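Local coordinates for peptidase M14 domain-containing protein (Shewanella amazonensis, PDB 2QVP) that probably acts as a zinc-dependent hydrolase of the M14 metallocarboxypeptidase family, although its natural substrate is not established, at residues A[67-78]-A[159-170]; A[181-191]-A[231-242]. All blocks are in the same frame, centred on the assembly; numbering follows the deposited sequence.

How the contacts relate
Both contacts belong to the same eight-stranded mixed sheet of the M14-type catalytic domain, their centres about 13 Å apart. They come in series along the chain: contact 1 closes at residue 170 before contact 2 opens at 181. Contact 1 pairs the central parallel strands 67-72 and 165-171, close to the centre of the chain. Contact 2 lies farther out, where 178-182 runs antiparallel to 241-247. Strands 165-171 and 241-247 are neighbours, so the two contacts touch: Thr167 N lies 2.9 Å from Cys242 O, a probable hydrogen bond. Together they build four consecutive strands, and strand 241-247 goes on from contact 2 to the predicted active-site residue Glu245, beside which His169 of contact 1 lies.

Contact 1: residues A[67-78]-A[159-170]; sequences NLLISAGFHGEE and VASRDGILTCHE. With SO4 (sulfate ion), chain D.
Asn67 opens the contact with two bonds to Asp163 in the turn before strand 165-170 and one to Val159 at the end of helix 154-160. Its backbone N gives a nearly straight bond (173°) to Asp163 OD2, its O accepts from Asp163 N, and its ND2 reaches Val159 O at 2.8 Å from above that carbonyl's plane. An amide suits this place, because OD1 remains for Asn101. Leu68 CD1 rests on Asp163 O, beside Gly164, whose backbone angles call for glycine. From Leu69 the strands run parallel, 17° apart: Leu69 N bonds to Gly164 O, Leu69 O receives Leu166 N at 3.0 Å, and the branched end of Leu69 lies alongside Ile165 CD1. Ser71 N and O continue the ladder to Leu166 O and Cys168 N; its chi1 of 55° sets OG where, in one of two Thr167 conformers, this buried hydroxyl receives a bond from Thr167 OG1. His75 ND1 bonds to Glu78 OE2 at 2.8 Å, from above the carboxylate plane, and the extended Glu78 chain brings OE1 to Glu170 N, a weak 3.2 Å bond. His75 and Glu78 are spaced as in the HxxE zinc motif of M14 peptidases, and His169, its side chain about 3 Å from that of the predicted proton donor/acceptor Glu245, is placed consistently with a third zinc ligand, so the contact probably frames the active site. No zinc is modelled; a sulfate, probably from the crystallisation liquor, bonds weakly to His75 NE2. The strand pair sits between 101-105 and 241-247, with Phe266 and Met263 of helix 252-270 packing against Leu68, Leu166 and Cys168.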
loop_
_atom_site.group_PDB
_atom_site.type_symbol
_atom_site.label_atom_id
_atom_site.label_comp_id
_atom_site.label_asym_id
_atom_site.label_seq_id
_atom_site.Cartn_x
_atom_site.Cartn_y
_atom_site.Cartn_z
ATOM N N ASN A 67 14.514 0.023 6.397
ATOM C CA ASN A 67 13.253 -0.540 6.783
ATOM C C ASN A 67 12.209 0.079 5.898
ATOM O O ASN A 67 11.853 1.254 6.076
ATOM C CB ASN A 67 12.923 -0.246 8.239
ATOM C CG ASN A 67 13.891 -0.909 9.215
ATOM O OD1 ASN A 67 14.802 -1.640 8.816
ATOM N ND2 ASN A 67 13.716 -0.616 10.506
ATOM N N LEU A 68 11.737 -0.716 4.941
ATOM C CA LEU A 68 10.698 -0.307 4.024
ATOM C C LEU A 68 9.391 -1.071 4.318
ATOM O O LEU A 68 9.432 -2.240 4.607
ATOM C CB LEU A 68 11.145 -0.554 2.587
ATOM C CG LEU A 68 11.756 0.568 1.753
ATOM C CD1 LEU A 68 12.557 1.589 2.553
ATOM C CD2 LEU A 68 12.525 -0.072 0.583
ATOM N N LEU A 69 8.259 -0.364 4.278
ATOM C CA LEU A 69 6.934 -0.977 4.458
ATOM C C LEU A 69 6.094 -0.721 3.212
ATOM O O LEU A 69 6.060 0.415 2.694
ATOM C CB LEU A 69 6.225 -0.434 5.692
ATOM C CG LEU A 69 4.803 -0.962 6.010
ATOM C CD1 LEU A 69 4.784 -2.460 6.205
ATOM C CD2 LEU A 69 4.230 -0.257 7.224
ATOM N N ILE A 70 5.420 -1.771 2.740
ATOM C CA ILE A 70 4.503 -1.674 1.659
ATOM C C ILE A 70 3.132 -2.075 2.172
ATOM O O ILE A 70 3.001 -3.161 2.723
ATOM C CB ILE A 70 4.873 -2.579 0.473
ATOM C CG1 ILE A 70 6.308 -2.283 -0.037
ATOM C CG2 ILE A 70 3.823 -2.396 -0.609
ATOM C CD1 ILE A 70 6.721 -3.075 -1.256
ATOM N N SER A 71 2.110 -1.226 1.992
ATOM C CA SER A 71 0.748 -1.598 2.423
ATOM C C SER A 71 -0.259 -1.564 1.260
ATOM O O SER A 71 -0.080 -0.838 0.277
ATOM C CB SER A 71 0.258 -0.749 3.600
ATOM O OG SER A 71 0.327 0.633 3.306
ATOM N N ALA A 72 -1.299 -2.379 1.366
ATOM C CA ALA A 72 -2.325 -2.423 0.335
ATOM C C ALA A 72 -3.670 -2.812 0.922
ATOM O O ALA A 72 -3.748 -3.283 2.053
ATOM C CB ALA A 72 -1.929 -3.395 -0.792
ATOM N N GLY A 73 -4.719 -2.519 0.159
ATOM C CA GLY A 73 -6.082 -2.933 0.478
ATOM C C GLY A 73 -6.808 -2.276 1.626
ATOM O O GLY A 73 -7.550 -2.946 2.318
ATOM N N PHE A 74 -6.578 -0.986 1.840
ATOM C CA PHE A 74 -7.334 -0.223 2.831
ATOM C C PHE A 74 -8.790 -0.085 2.384
ATOM O O PHE A 74 -9.704 -0.152 3.206
ATOM C CB PHE A 74 -6.720 1.157 3.050
ATOM C CG PHE A 74 -5.536 1.136 3.957
ATOM C CD1 PHE A 74 -4.254 0.887 3.463
ATOM C CD2 PHE A 74 -5.698 1.323 5.330
ATOM C CE1 PHE A 74 -3.179 0.841 4.310
ATOM C CE2 PHE A 74 -4.618 1.282 6.178
ATOM C CZ PHE A 74 -3.356 1.044 5.672
ATOM N N HIS A 75 -8.981 0.102 1.069
ATOM C CA HIS A 75 -10.280 0.187 0.450
ATOM C C HIS A 75 -10.483 -1.030 -0.423
ATOM O O HIS A 75 -9.692 -1.268 -1.340
ATOM C CB HIS A 75 -10.384 1.437 -0.375
ATOM C CG HIS A 75 -10.133 2.687 0.395
ATOM N ND1 HIS A 75 -9.295 3.686 -0.062
ATOM C CD2 HIS A 75 -10.591 3.093 1.600
ATOM C CE1 HIS A 75 -9.258 4.658 0.833
ATOM N NE2 HIS A 75 -10.043 4.328 1.845
ATOM N N GLY A 76 -11.539 -1.792 -0.124
ATOM C CA GLY A 76 -11.824 -3.066 -0.798
ATOM C C GLY A 76 -12.052 -3.073 -2.290
ATOM O O GLY A 76 -11.814 -4.099 -2.938
ATOM N N GLU A 77 -12.507 -1.948 -2.846
ATOM C CA GLU A 77 -12.670 -1.842 -4.301
ATOM C C GLU A 77 -11.325 -1.618 -5.014
ATOM O O GLU A 77 -11.253 -1.814 -6.219
ATOM C CB GLU A 77 -13.713 -0.753 -4.736
ATOM C CG GLU A 77 -13.277 0.744 -4.948
ATOM C CD GLU A 77 -12.970 1.502 -3.679
ATOM O OE1 GLU A 77 -12.630 0.830 -2.692
ATOM O OE2 GLU A 77 -13.036 2.764 -3.652
ATOM N N GLU A 78 -10.269 -1.255 -4.287
ATOM C CA GLU A 78 -8.976 -0.921 -4.876
ATOM C C GLU A 78 -8.118 -2.188 -4.851
ATOM O O GLU A 78 -6.980 -2.205 -4.366
ATOM C CB GLU A 78 -8.367 0.233 -4.075
ATOM C CG GLU A 78 -9.289 1.466 -3.967
ATOM C CD GLU A 78 -8.729 2.599 -3.099
ATOM O OE1 GLU A 78 -7.596 2.522 -2.619
ATOM O OE2 GLU A 78 -9.462 3.575 -2.873
ATOM N N VAL A 159 8.741 1.451 13.023
ATOM C CA VAL A 159 10.075 0.891 12.798
ATOM C C VAL A 159 10.160 0.287 11.394
ATOM O O VAL A 159 11.126 0.530 10.676
ATOM C CB VAL A 159 10.460 -0.204 13.847
ATOM C CG1 VAL A 159 11.773 -0.892 13.481
ATOM C CG2 VAL A 159 10.535 0.386 15.250
ATOM N N ALA A 160 9.121 -0.450 11.017
ATOM C CA ALA A 160 9.012 -1.114 9.704
ATOM C C ALA A 160 9.057 -0.150 8.518
ATOM O O ALA A 160 9.469 -0.552 7.465
ATOM C CB ALA A 160 7.748 -1.953 9.637
ATOM N N SER A 161 8.608 1.090 8.707
ATOM C CA SER A 161 8.557 2.110 7.662
ATOM C C SER A 161 9.511 3.295 7.863
ATOM O O SER A 161 9.364 4.329 7.218
ATOM C CB SER A 161 7.140 2.656 7.642
ATOM O OG SER A 161 6.872 3.282 8.868
ATOM N N ARG A 162 10.481 3.141 8.749
ATOM C CA ARG A 162 11.439 4.173 9.116
ATOM C C ARG A 162 12.089 4.834 7.888
ATOM O O ARG A 162 12.247 6.068 7.837
ATOM C CB ARG A 162 12.472 3.488 10.036
ATOM C CG ARG A 162 13.566 4.303 10.695
ATOM C CD ARG A 162 14.206 3.498 11.891
ATOM N NE ARG A 162 13.267 3.268 13.011
ATOM C CZ ARG A 162 12.859 4.190 13.903
ATOM N NH1 ARG A 162 13.282 5.464 13.852
ATOM N NH2 ARG A 162 11.993 3.845 14.859
ATOM N N ASP A 163 12.430 4.019 6.898
ATOM C CA ASP A 163 13.088 4.486 5.676
ATOM C C ASP A 163 12.174 4.658 4.477
ATOM O O ASP A 163 12.656 5.018 3.409
ATOM C CB ASP A 163 14.249 3.540 5.355
ATOM C CG ASP A 163 15.248 3.523 6.471
ATOM O OD1 ASP A 163 15.952 4.525 6.607
ATOM O OD2 ASP A 163 15.273 2.542 7.248
ATOM N N GLY A 164 10.873 4.452 4.665
ATOM C CA GLY A 164 9.894 4.604 3.597
ATOM C C GLY A 164 8.591 3.835 3.766
ATOM O O GLY A 164 8.597 2.735 4.247
ATOM N N ILE A 165 7.487 4.450 3.335
ATOM C CA ILE A 165 6.177 3.852 3.256
ATOM C C ILE A 165 5.640 4.010 1.817
ATOM O O ILE A 165 5.750 5.077 1.202
ATOM C CB ILE A 165 5.148 4.415 4.297
ATOM C CG1 ILE A 165 3.745 3.846 4.043
ATOM C CG2 ILE A 165 5.092 5.987 4.384
ATOM C CD1 ILE A 165 3.696 2.330 4.122
ATOM N N LEU A 166 5.136 2.913 1.259
ATOM C CA LEU A 166 4.428 2.938 0.002
ATOM C C LEU A 166 3.079 2.274 0.265
ATOM O O LEU A 166 3.082 1.127 0.725
ATOM C CB LEU A 166 5.164 2.171 -1.071
ATOM C CG LEU A 166 4.412 1.855 -2.397
ATOM C CD1 LEU A 166 4.061 3.115 -3.167
ATOM C CD2 LEU A 166 5.207 0.939 -3.283
ATOM N N THR A 167 1.967 3.006 0.075
ATOM C CA THR A 167 0.638 2.407 0.178
ATOM C C THR A 167 0.055 2.395 -1.234
ATOM O O THR A 167 0.106 3.381 -1.946
ATOM C CB THR A 167 -0.287 3.118 1.153
ATOM O OG1 THR A 167 0.419 3.370 2.366
ATOM C CG2 THR A 167 -1.464 2.244 1.454
ATOM N N CYS A 168 -0.515 1.258 -1.628
ATOM C CA CYS A 168 -0.987 1.077 -2.975
ATOM C C CYS A 168 -2.491 1.169 -3.110
ATOM O O CYS A 168 -3.219 0.199 -2.860
ATOM C CB CYS A 168 -0.410 -0.244 -3.499
ATOM S SG CYS A 168 1.444 -0.087 -3.591
ATOM N N HIS A 169 -2.922 2.354 -3.536
ATOM C CA HIS A 169 -4.338 2.689 -3.749
ATOM C C HIS A 169 -4.724 2.656 -5.216
ATOM O O HIS A 169 -3.869 2.474 -6.085
ATOM C CB HIS A 169 -4.626 4.084 -3.180
ATOM C CG HIS A 169 -4.814 4.096 -1.700
ATOM N ND1 HIS A 169 -3.834 3.686 -0.828
ATOM C CD2 HIS A 169 -5.865 4.472 -0.939
ATOM C CE1 HIS A 169 -4.284 3.790 0.405
ATOM N NE2 HIS A 169 -5.510 4.268 0.366
ATOM N N GLU A 170 -6.037 2.784 -5.447
ATOM C CA GLU A 170 -6.612 2.936 -6.746
ATOM C C GLU A 170 -7.681 4.008 -6.647
ATOM O O GLU A 170 -8.347 4.122 -5.614
ATOM C CB GLU A 170 -7.280 1.661 -7.228
ATOM C CG GLU A 170 -6.444 0.440 -7.178
ATOM C CD GLU A 170 -6.802 -0.461 -8.300
ATOM O OE1 GLU A 170 -6.235 -0.205 -9.377
ATOM O OE2 GLU A 170 -7.605 -1.406 -8.112
HETATM S S SO4 D . -9.717 8.372 2.193
HETATM O O1 SO4 D . -9.904 7.074 2.826
HETATM O O2 SO4 D . -9.502 8.247 0.768
HETATM O O3 SO4 D . -10.891 9.205 2.427
HETATM O O4 SO4 D . -8.512 9.004 2.751
HETATM O O HOH W 1 -5.363 -1.213 -2.492
HETATM O O HOH W 2 -11.298 4.400 -5.356
#

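Contact 2: residues A[181-191]-A[231-242]; sequences TFEPSQAPGRF and SFLVRSGARVGC. With SO4 (sulfate ion), chain E.
Phe182 and Gly241 form the closely fitted part of this contact, an antiparallel hydrogen-bonded pair in which Phe182 N reaches Gly241 O at 3.0 Å and Gly241 N returns to Phe182 O at 2.9 Å. With CG anti to the carbonyl carbon (chi1 -60°), the Phe182 ring extends toward helix 231-235: CG meets Val234 CG2 at 3.8 Å and CZ approaches the hydroxyl of Ser231, which is itself bonded to Asp226. Glycine fits opposite, since a CB at Gly241 would collide with Val234 CG2 and crowd the ring. With alanine at Phe182, a gap would probably open beside Val234 and Ser231, which would lose the ring they pack on. On the other side of the strand pair Phe191 packs on Val240 and Gly241: its ring receives Val240 CG2 over one face, a CH-pi contact 3.9 Å from the centroid, and has Gly241 O at its edge.

The solvent side is looser. There the exposed Pro184 sets CG over the centre of the Arg239 guanidinium, 3.8 Å from CZ, and the loop beyond it bends away from the partner segment. That loop is tied back by Glu183 OE2, which takes Gly189 N at 3.0 Å and is also hydrogen-bonded to Ser192 OG, while Arg190 N holds a sulfate, probably from the crystallisation liquor. Apart from two backbone bonds, then, cohesion across the contact is mainly apolar, and methyl groups and the two phenylalanine rings set its fit more than charge does.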
loop_
_atom_site.group_PDB
_atom_site.type_symbol
_atom_site.label_atom_id
_atom_site.label_comp_id
_atom_site.label_asym_id
_atom_site.label_seq_id
_atom_site.Cartn_x
_atom_site.Cartn_y
_atom_site.Cartn_z
ATOM N N THR A 181 2.855 12.056 -2.772
ATOM C CA THR A 181 4.180 11.773 -2.216
ATOM C C THR A 181 4.539 12.713 -1.069
ATOM O O THR A 181 3.993 13.814 -0.922
ATOM C CB THR A 181 5.289 11.831 -3.295
ATOM O OG1 THR A 181 5.356 13.154 -3.827
ATOM C CG2 THR A 181 5.031 10.821 -4.422
ATOM N N PHE A 182 5.483 12.240 -0.271
ATOM C CA PHE A 182 6.002 12.924 0.871
ATOM C C PHE A 182 7.520 12.874 0.804
ATOM O O PHE A 182 8.093 11.780 0.760
ATOM C CB PHE A 182 5.523 12.258 2.168
ATOM C CG PHE A 182 4.016 12.239 2.346
ATOM C CD1 PHE A 182 3.242 11.200 1.822
ATOM C CD2 PHE A 182 3.392 13.226 3.072
ATOM C CE1 PHE A 182 1.863 11.191 1.985
ATOM C CE2 PHE A 182 2.027 13.222 3.248
ATOM C CZ PHE A 182 1.258 12.210 2.719
ATOM N N GLU A 183 8.170 14.040 0.762
ATOM C CA GLU A 183 9.634 14.101 0.806
ATOM C C GLU A 183 9.992 15.297 1.638
ATOM O O GLU A 183 9.220 16.267 1.661
ATOM C CB GLU A 183 10.277 14.248 -0.570
ATOM C CG GLU A 183 10.002 13.144 -1.578
ATOM C CD GLU A 183 10.818 13.346 -2.866
ATOM O OE1 GLU A 183 12.045 13.442 -2.753
ATOM O OE2 GLU A 183 10.251 13.367 -3.988
ATOM N N PRO A 184 11.159 15.265 2.320
ATOM C CA PRO A 184 11.581 16.421 3.137
ATOM C C PRO A 184 12.199 17.571 2.301
ATOM O O PRO A 184 13.370 17.904 2.468
ATOM C CB PRO A 184 12.590 15.781 4.099
ATOM C CG PRO A 184 13.224 14.707 3.247
ATOM C CD PRO A 184 12.128 14.156 2.402
ATOM N N SER A 185 11.406 18.173 1.414
ATOM C CA SER A 185 11.868 19.244 0.517
ATOM C C SER A 185 10.705 20.158 0.116
ATOM O O SER A 185 9.554 19.857 0.444
ATOM C CB SER A 185 12.531 18.642 -0.719
ATOM O OG SER A 185 11.632 17.789 -1.395
ATOM N N GLN A 186 11.014 21.269 -0.564
ATOM C CA GLN A 186 9.990 22.241 -0.994
ATOM C C GLN A 186 9.203 21.733 -2.193
ATOM O O GLN A 186 8.027 22.069 -2.320
ATOM C CB GLN A 186 10.583 23.626 -1.325
ATOM N N ALA A 187 9.853 20.940 -3.050
ATOM C CA ALA A 187 9.227 20.402 -4.242
ATOM C C ALA A 187 9.542 18.918 -4.420
ATOM O O ALA A 187 10.511 18.416 -3.835
ATOM C CB ALA A 187 9.689 21.185 -5.481
ATOM N N PRO A 188 8.712 18.208 -5.213
ATOM C CA PRO A 188 9.010 16.813 -5.490
ATOM C C PRO A 188 10.367 16.622 -6.207
ATOM O O PRO A 188 10.770 17.479 -6.985
ATOM C CB PRO A 188 7.850 16.380 -6.411
ATOM C CG PRO A 188 6.797 17.342 -6.209
ATOM C CD PRO A 188 7.444 18.626 -5.851
ATOM N N GLY A 189 11.032 15.493 -5.929
ATOM C CA GLY A 189 12.328 15.125 -6.521
ATOM C C GLY A 189 12.283 13.784 -7.241
ATOM O O GLY A 189 11.190 13.299 -7.598
ATOM N N ARG A 190 13.471 13.189 -7.430
ATOM C CA ARG A 190 13.662 11.893 -8.126
ATOM C C ARG A 190 12.763 10.796 -7.609
ATOM O O ARG A 190 12.239 10.034 -8.407
ATOM C CB ARG A 190 15.110 11.401 -8.017
ATOM N N PHE A 191 12.622 10.714 -6.280
ATOM C CA PHE A 191 11.752 9.741 -5.617
ATOM C C PHE A 191 10.309 9.798 -6.133
ATOM O O PHE A 191 9.755 8.782 -6.556
ATOM C CB PHE A 191 11.784 9.921 -4.100
ATOM C CG PHE A 191 10.843 9.007 -3.367
ATOM C CD1 PHE A 191 11.165 7.674 -3.175
ATOM C CD2 PHE A 191 9.630 9.476 -2.885
ATOM C CE1 PHE A 191 10.300 6.831 -2.507
ATOM C CE2 PHE A 191 8.774 8.643 -2.248
ATOM C CZ PHE A 191 9.107 7.321 -2.040
ATOM N N SER A 231 0.139 9.418 5.990
ATOM C CA SER A 231 0.357 10.687 6.697
ATOM C C SER A 231 0.848 10.400 8.122
ATOM O O SER A 231 1.798 11.014 8.582
ATOM C CB SER A 231 -0.921 11.537 6.782
ATOM O OG SER A 231 -1.252 12.101 5.537
ATOM N N PHE A 232 0.185 9.460 8.800
ATOM C CA PHE A 232 0.581 9.041 10.149
ATOM C C PHE A 232 2.046 8.551 10.206
ATOM O O PHE A 232 2.810 8.979 11.053
ATOM C CB PHE A 232 -0.402 7.959 10.677
ATOM C CG PHE A 232 0.124 7.172 11.879
ATOM C CD1 PHE A 232 0.114 7.723 13.136
ATOM C CD2 PHE A 232 0.608 5.882 11.724
ATOM C CE1 PHE A 232 0.623 7.009 14.245
ATOM C CE2 PHE A 232 1.096 5.157 12.818
ATOM C CZ PHE A 232 1.106 5.732 14.081
ATOM N N LEU A 233 2.410 7.633 9.319
ATOM C CA LEU A 233 3.779 7.072 9.295
ATOM C C LEU A 233 4.851 8.063 8.892
ATOM O O LEU A 233 5.971 7.951 9.398
ATOM C CB LEU A 233 3.856 5.834 8.396
ATOM C CG LEU A 233 3.141 4.588 8.914
ATOM C CD1 LEU A 233 3.328 3.498 7.898
ATOM C CD2 LEU A 233 3.690 4.183 10.311
ATOM N N VAL A 234 4.518 9.021 8.002
ATOM C CA VAL A 234 5.446 10.106 7.641
ATOM C C VAL A 234 5.631 11.056 8.850
ATOM O O VAL A 234 6.783 11.417 9.182
ATOM C CB VAL A 234 5.012 10.867 6.369
ATOM C CG1 VAL A 234 5.811 12.158 6.195
ATOM C CG2 VAL A 234 5.105 9.941 5.142
ATOM N N ARG A 235 4.530 11.406 9.538
ATOM C CA ARG A 235 4.621 12.254 10.735
ATOM C C ARG A 235 5.307 11.475 11.863
ATOM O O ARG A 235 5.913 12.083 12.713
ATOM C CB ARG A 235 3.254 12.788 11.213
ATOM C CG ARG A 235 2.425 13.589 10.173
ATOM C CD ARG A 235 2.264 15.127 10.242
ATOM N NE ARG A 235 3.362 15.950 9.718
ATOM C CZ ARG A 235 3.240 17.191 9.200
ATOM N NH1 ARG A 235 2.067 17.837 9.084
ATOM N NH2 ARG A 235 4.332 17.817 8.771
ATOM N N SER A 236 5.206 10.141 11.864
ATOM C CA SER A 236 5.915 9.308 12.828
ATOM C C SER A 236 7.435 9.153 12.553
ATOM O O SER A 236 8.104 8.554 13.371
ATOM C CB SER A 236 5.268 7.917 12.890
ATOM O OG SER A 236 3.912 7.997 13.253
ATOM N N GLY A 237 7.959 9.646 11.420
ATOM C CA GLY A 237 9.386 9.526 11.057
ATOM C C GLY A 237 9.775 8.845 9.734
ATOM O O GLY A 237 10.978 8.848 9.378
ATOM N N ALA A 238 8.824 8.229 9.011
ATOM C CA ALA A 238 9.151 7.613 7.700
ATOM C C ALA A 238 9.832 8.672 6.837
ATOM O O ALA A 238 9.317 9.795 6.701
ATOM C CB ALA A 238 7.925 7.030 6.980
ATOM N N ARG A 239 11.021 8.350 6.336
ATOM C CA ARG A 239 11.833 9.298 5.561
ATOM C C ARG A 239 11.074 9.892 4.348
ATOM O O ARG A 239 11.029 11.107 4.154
ATOM C CB ARG A 239 13.142 8.593 5.157
ATOM C CG ARG A 239 14.080 9.297 4.190
ATOM C CD ARG A 239 14.619 10.564 4.742
ATOM N NE ARG A 239 15.461 11.239 3.757
ATOM C CZ ARG A 239 16.117 12.385 3.969
ATOM N NH1 ARG A 239 16.045 13.022 5.154
ATOM N NH2 ARG A 239 16.856 12.907 2.983
ATOM N N VAL A 240 10.440 9.020 3.574
ATOM C CA VAL A 240 9.683 9.428 2.407
ATOM C C VAL A 240 8.418 8.605 2.395
ATOM O O VAL A 240 8.326 7.594 3.113
ATOM C CB VAL A 240 10.474 9.193 1.094
ATOM C CG1 VAL A 240 11.640 10.168 0.985
ATOM C CG2 VAL A 240 10.932 7.742 1.021
ATOM N N GLY A 241 7.434 9.039 1.610
ATOM C CA GLY A 241 6.190 8.275 1.520
ATOM C C GLY A 241 5.583 8.364 0.157
ATOM O O GLY A 241 5.862 9.287 -0.584
ATOM N N CYS A 242 4.731 7.399 -0.171
ATOM C CA CYS A 242 4.002 7.458 -1.404
ATOM C C CYS A 242 2.678 6.732 -1.257
ATOM O O CYS A 242 2.597 5.727 -0.567
ATOM C CB CYS A 242 4.792 6.834 -2.539
ATOM S SG CYS A 242 3.956 6.872 -4.153
HETATM S S SO4 E . 16.264 15.036 -5.991
HETATM O O1 SO4 E . 17.662 15.007 -6.419
HETATM O O2 SO4 E . 15.779 13.661 -5.927
HETATM O O3 SO4 E . 16.139 15.664 -4.674
HETATM O O4 SO4 E . 15.476 15.804 -6.957
#